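PDB 2YW6: DNA protection during starvation protein from Mycobacterium smegmatis, which probably protects DNA from oxidative damage by oxidising iron(II) with hydrogen peroxide and storing the product as a mineral inside a hollow shell of twelve subunits. Local coordinates for residues B[118-126]-B[138-146]. Residues are numbered along the deposited sequence; the frame is centred on the assembly and turned at random.
Sequences EDTRKSIEK and LIAHAGELE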
loop_
_atom_site.group_PDB
_atom_site.type_symbol
_atom_site.label_atom_id
_atom_site.label_comp_id
_atom_site.label_asym_id
_atom_site.label_seq_id
_atom_site.Cartn_x
_atom_site.Cartn_y
_atom_site.Cartn_z
ATOM N N GLU B 118 -27.060 5.545 -26.943
ATOM C CA GLU B 118 -28.450 5.454 -27.369
ATOM C C GLU B 118 -28.997 4.052 -27.076
ATOM O O GLU B 118 -30.110 3.902 -26.555
ATOM C CB GLU B 118 -28.593 5.752 -28.856
ATOM C CG GLU B 118 -30.044 5.829 -29.286
ATOM C CD GLU B 118 -30.205 6.056 -30.768
ATOM O OE1 GLU B 118 -31.357 6.218 -31.223
ATOM O OE2 GLU B 118 -29.181 6.071 -31.479
ATOM N N ASP B 119 -28.213 3.029 -27.400
ATOM C CA ASP B 119 -28.634 1.657 -27.147
ATOM C C ASP B 119 -28.808 1.384 -25.660
ATOM O O ASP B 119 -29.688 0.612 -25.259
ATOM C CB ASP B 119 -27.615 0.670 -27.711
ATOM C CG ASP B 119 -27.714 0.530 -29.216
ATOM O OD1 ASP B 119 -26.892 -0.216 -29.808
ATOM O OD2 ASP B 119 -28.623 1.165 -29.801
ATOM N N THR B 120 -27.967 2.001 -24.837
ATOM C CA THR B 120 -28.059 1.787 -23.400
ATOM C C THR B 120 -29.306 2.458 -22.830
ATOM O O THR B 120 -29.962 1.913 -21.939
ATOM C CB THR B 120 -26.797 2.301 -22.683
ATOM O OG1 THR B 120 -25.645 1.643 -23.240
ATOM C CG2 THR B 120 -26.866 2.003 -21.180
ATOM N N ARG B 121 -29.638 3.634 -23.348
ATOM C CA ARG B 121 -30.825 4.343 -22.892
ATOM C C ARG B 121 -32.090 3.515 -23.140
ATOM O O ARG B 121 -32.935 3.384 -22.251
ATOM C CB ARG B 121 -30.940 5.687 -23.602
ATOM C CG ARG B 121 -29.875 6.678 -23.205
ATOM C CD ARG B 121 -30.096 7.182 -21.795
ATOM N NE ARG B 121 -29.209 8.298 -21.493
ATOM C CZ ARG B 121 -29.415 9.143 -20.496
ATOM N NH1 ARG B 121 -30.475 8.977 -19.725
ATOM N NH2 ARG B 121 -28.581 10.148 -20.276
ATOM N N LYS B 122 -32.210 2.951 -24.341
ATOM C CA LYS B 122 -33.376 2.133 -24.692
ATOM C C LYS B 122 -33.551 0.983 -23.698
ATOM O O LYS B 122 -34.626 0.804 -23.128
ATOM C CB LYS B 122 -33.225 1.542 -26.096
ATOM C CG LYS B 122 -33.050 2.546 -27.222
ATOM C CD LYS B 122 -32.850 1.809 -28.548
ATOM C CE LYS B 122 -32.505 2.750 -29.702
ATOM N NZ LYS B 122 -32.148 2.004 -30.946
ATOM N N SER B 123 -32.483 0.214 -23.498
ATOM C CA SER B 123 -32.503 -0.918 -22.579
ATOM C C SER B 123 -32.907 -0.507 -21.185
ATOM O O SER B 123 -33.709 -1.209 -20.540
ATOM C CB SER B 123 -31.132 -1.612 -22.554
ATOM O OG SER B 123 -30.793 -2.161 -23.809
ATOM N N ILE B 124 -32.372 0.607 -20.695
ATOM C CA ILE B 124 -32.738 1.081 -19.372
ATOM C C ILE B 124 -34.246 1.316 -19.356
ATOM O O ILE B 124 -34.941 0.943 -18.403
ATOM C CB ILE B 124 -31.962 2.379 -19.010
ATOM C CG1 ILE B 124 -30.545 2.043 -18.570
ATOM C CG2 ILE B 124 -32.763 3.197 -17.984
ATOM C CD1 ILE B 124 -29.534 3.180 -18.616
ATOM N N GLU B 125 -34.737 1.927 -20.428
ATOM C CA GLU B 125 -36.141 2.193 -20.648
ATOM C C GLU B 125 -36.953 0.871 -20.706
ATOM O O GLU B 125 -38.000 0.761 -20.095
ATOM C CB GLU B 125 -36.281 3.004 -21.956
ATOM C CG GLU B 125 -37.657 3.557 -22.281
ATOM C CD GLU B 125 -37.634 4.390 -23.614
ATOM O OE1 GLU B 125 -36.853 4.008 -24.544
ATOM O OE2 GLU B 125 -38.372 5.411 -23.734
ATOM N N LYS B 126 -36.430 -0.136 -21.397
ATOM C CA LYS B 126 -37.088 -1.430 -21.561
ATOM C C LYS B 126 -37.046 -2.297 -20.300
ATOM O O LYS B 126 -37.912 -3.154 -20.116
ATOM C CB LYS B 126 -36.449 -2.184 -22.722
ATOM C CG LYS B 126 -37.409 -2.519 -23.820
ATOM C CD LYS B 126 -36.847 -2.297 -25.224
ATOM C CE LYS B 126 -37.990 -2.024 -26.222
ATOM N NZ LYS B 126 -39.361 -2.408 -25.735
ATOM N N LEU B 138 -27.365 -1.088 -15.690
ATOM C CA LEU B 138 -27.164 -0.308 -16.903
ATOM C C LEU B 138 -27.118 1.213 -16.629
ATOM O O LEU B 138 -26.363 1.948 -17.285
ATOM C CB LEU B 138 -28.240 -0.652 -17.946
ATOM C CG LEU B 138 -28.252 -2.097 -18.499
ATOM C CD1 LEU B 138 -29.064 -2.114 -19.803
ATOM C CD2 LEU B 138 -26.850 -2.612 -18.774
ATOM N N ILE B 139 -27.913 1.681 -15.664
ATOM C CA ILE B 139 -27.916 3.100 -15.326
ATOM C C ILE B 139 -26.548 3.523 -14.792
ATOM O O ILE B 139 -26.114 4.650 -15.015
ATOM C CB ILE B 139 -28.989 3.437 -14.259
ATOM C CG1 ILE B 139 -30.388 3.140 -14.820
ATOM C CG2 ILE B 139 -28.852 4.899 -13.824
ATOM C CD1 ILE B 139 -31.525 3.428 -13.867
ATOM N N ALA B 140 -25.867 2.621 -14.089
ATOM C CA ALA B 140 -24.551 2.940 -13.538
ATOM C C ALA B 140 -23.513 3.052 -14.643
ATOM O O ALA B 140 -22.616 3.891 -14.590
ATOM C CB ALA B 140 -24.121 1.886 -12.522
ATOM N N HIS B 141 -23.646 2.196 -15.645
ATOM C CA HIS B 141 -22.736 2.172 -16.784
ATOM C C HIS B 141 -22.887 3.398 -17.676
ATOM O O HIS B 141 -21.894 3.925 -18.213
ATOM C CB HIS B 141 -23.004 0.931 -17.630
ATOM C CG HIS B 141 -22.692 -0.354 -16.941
ATOM N ND1 HIS B 141 -22.840 -1.578 -17.554
ATOM C CD2 HIS B 141 -22.185 -0.613 -15.713
ATOM C CE1 HIS B 141 -22.433 -2.533 -16.740
ATOM N NE2 HIS B 141 -22.029 -1.970 -15.614
ATOM N N ALA B 142 -24.136 3.824 -17.845
ATOM C CA ALA B 142 -24.467 4.960 -18.682
ATOM C C ALA B 142 -23.760 6.216 -18.206
ATOM O O ALA B 142 -23.361 7.048 -19.018
ATOM C CB ALA B 142 -25.970 5.163 -18.690
ATOM N N GLY B 143 -23.604 6.354 -16.891
ATOM C CA GLY B 143 -22.926 7.519 -16.345
ATOM C C GLY B 143 -21.501 7.652 -16.862
ATOM O O GLY B 143 -21.081 8.730 -17.297
ATOM N N GLU B 144 -20.752 6.553 -16.821
ATOM C CA GLU B 144 -19.373 6.554 -17.289
ATOM C C GLU B 144 -19.301 6.585 -18.811
ATOM O O GLU B 144 -18.494 7.319 -19.372
ATOM C CB GLU B 144 -18.635 5.341 -16.731
ATOM C CG GLU B 144 -18.490 5.394 -15.221
ATOM C CD GLU B 144 -17.589 6.533 -14.764
ATOM O OE1 GLU B 144 -17.528 6.814 -13.551
ATOM O OE2 GLU B 144 -16.930 7.147 -15.623
ATOM N N LEU B 145 -20.151 5.805 -19.481
ATOM C CA LEU B 145 -20.185 5.802 -20.944
ATOM C C LEU B 145 -20.396 7.208 -21.481
ATOM O O LEU B 145 -19.741 7.620 -22.429
ATOM C CB LEU B 145 -21.320 4.919 -21.464
ATOM C CG LEU B 145 -21.068 3.431 -21.722
ATOM C CD1 LEU B 145 -19.632 3.063 -21.338
ATOM C CD2 LEU B 145 -22.095 2.606 -20.951
ATOM N N GLU B 146 -21.320 7.944 -20.878
ATOM C CA GLU B 146 -21.604 9.304 -21.318
ATOM C C GLU B 146 -20.517 10.301 -20.942
ATOM O O GLU B 146 -20.206 11.205 -21.715
ATOM C CB GLU B 146 -22.947 9.751 -20.759
ATOM C CG GLU B 146 -24.106 9.203 -21.553
ATOM C CD GLU B 146 -25.420 9.344 -20.835
ATOM O OE1 GLU B 146 -25.584 10.349 -20.105
ATOM O OE2 GLU B 146 -26.284 8.458 -21.014
#
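E146 OE1 is gripped by two arginines: R121 NH2, reaching across from helix 102-127 of the same chain, gives it a weak hydrogen bond, bent to 124° at the hydrogen, and R71 of a second subunit forms a salt bridge to it. R121 also brings NH2 to 2.9 Å from E146 OE2 in a salt bridge. Guanidinium and carboxylate planes lie only 14° apart although the two side chains cross at about a right angle. R121 starts away from the partner helix, and a bend at its second torsion helps swing the guanidinium back. The shared carboxylate probably offsets the charge of the two arginines, whose NH2 groups lie close together at the subunit interface.

Beside this ionic pair the packing is largely apolar. I124 slides past L138, its CG1 3.6 Å from L138 CB, and extends CD1 to within 3.7 Å of I139 CA and 4.1 Å of A142 CB; branched aliphatic chains suit this buried seam. The short methyl of A142 suits its place, since it can meet both I124 and T120. With CG2 anti to the backbone N, T120 offers its methyl to A142, while OG1 hydrogen-bonds with V116 O and Q24. S123 is small, and L138 CD1 packs on its CB (3.5 Å).

The segments run nearly antiparallel (159°), their axes 9.8 Å apart, joining the last two long helices of the ferritin-like four-helix bundle. Helix 12-41 packs on S123, L138 and L145, helix 47-75 receives H141 and L145, and the second subunit covers R121, I124, I139 and A142.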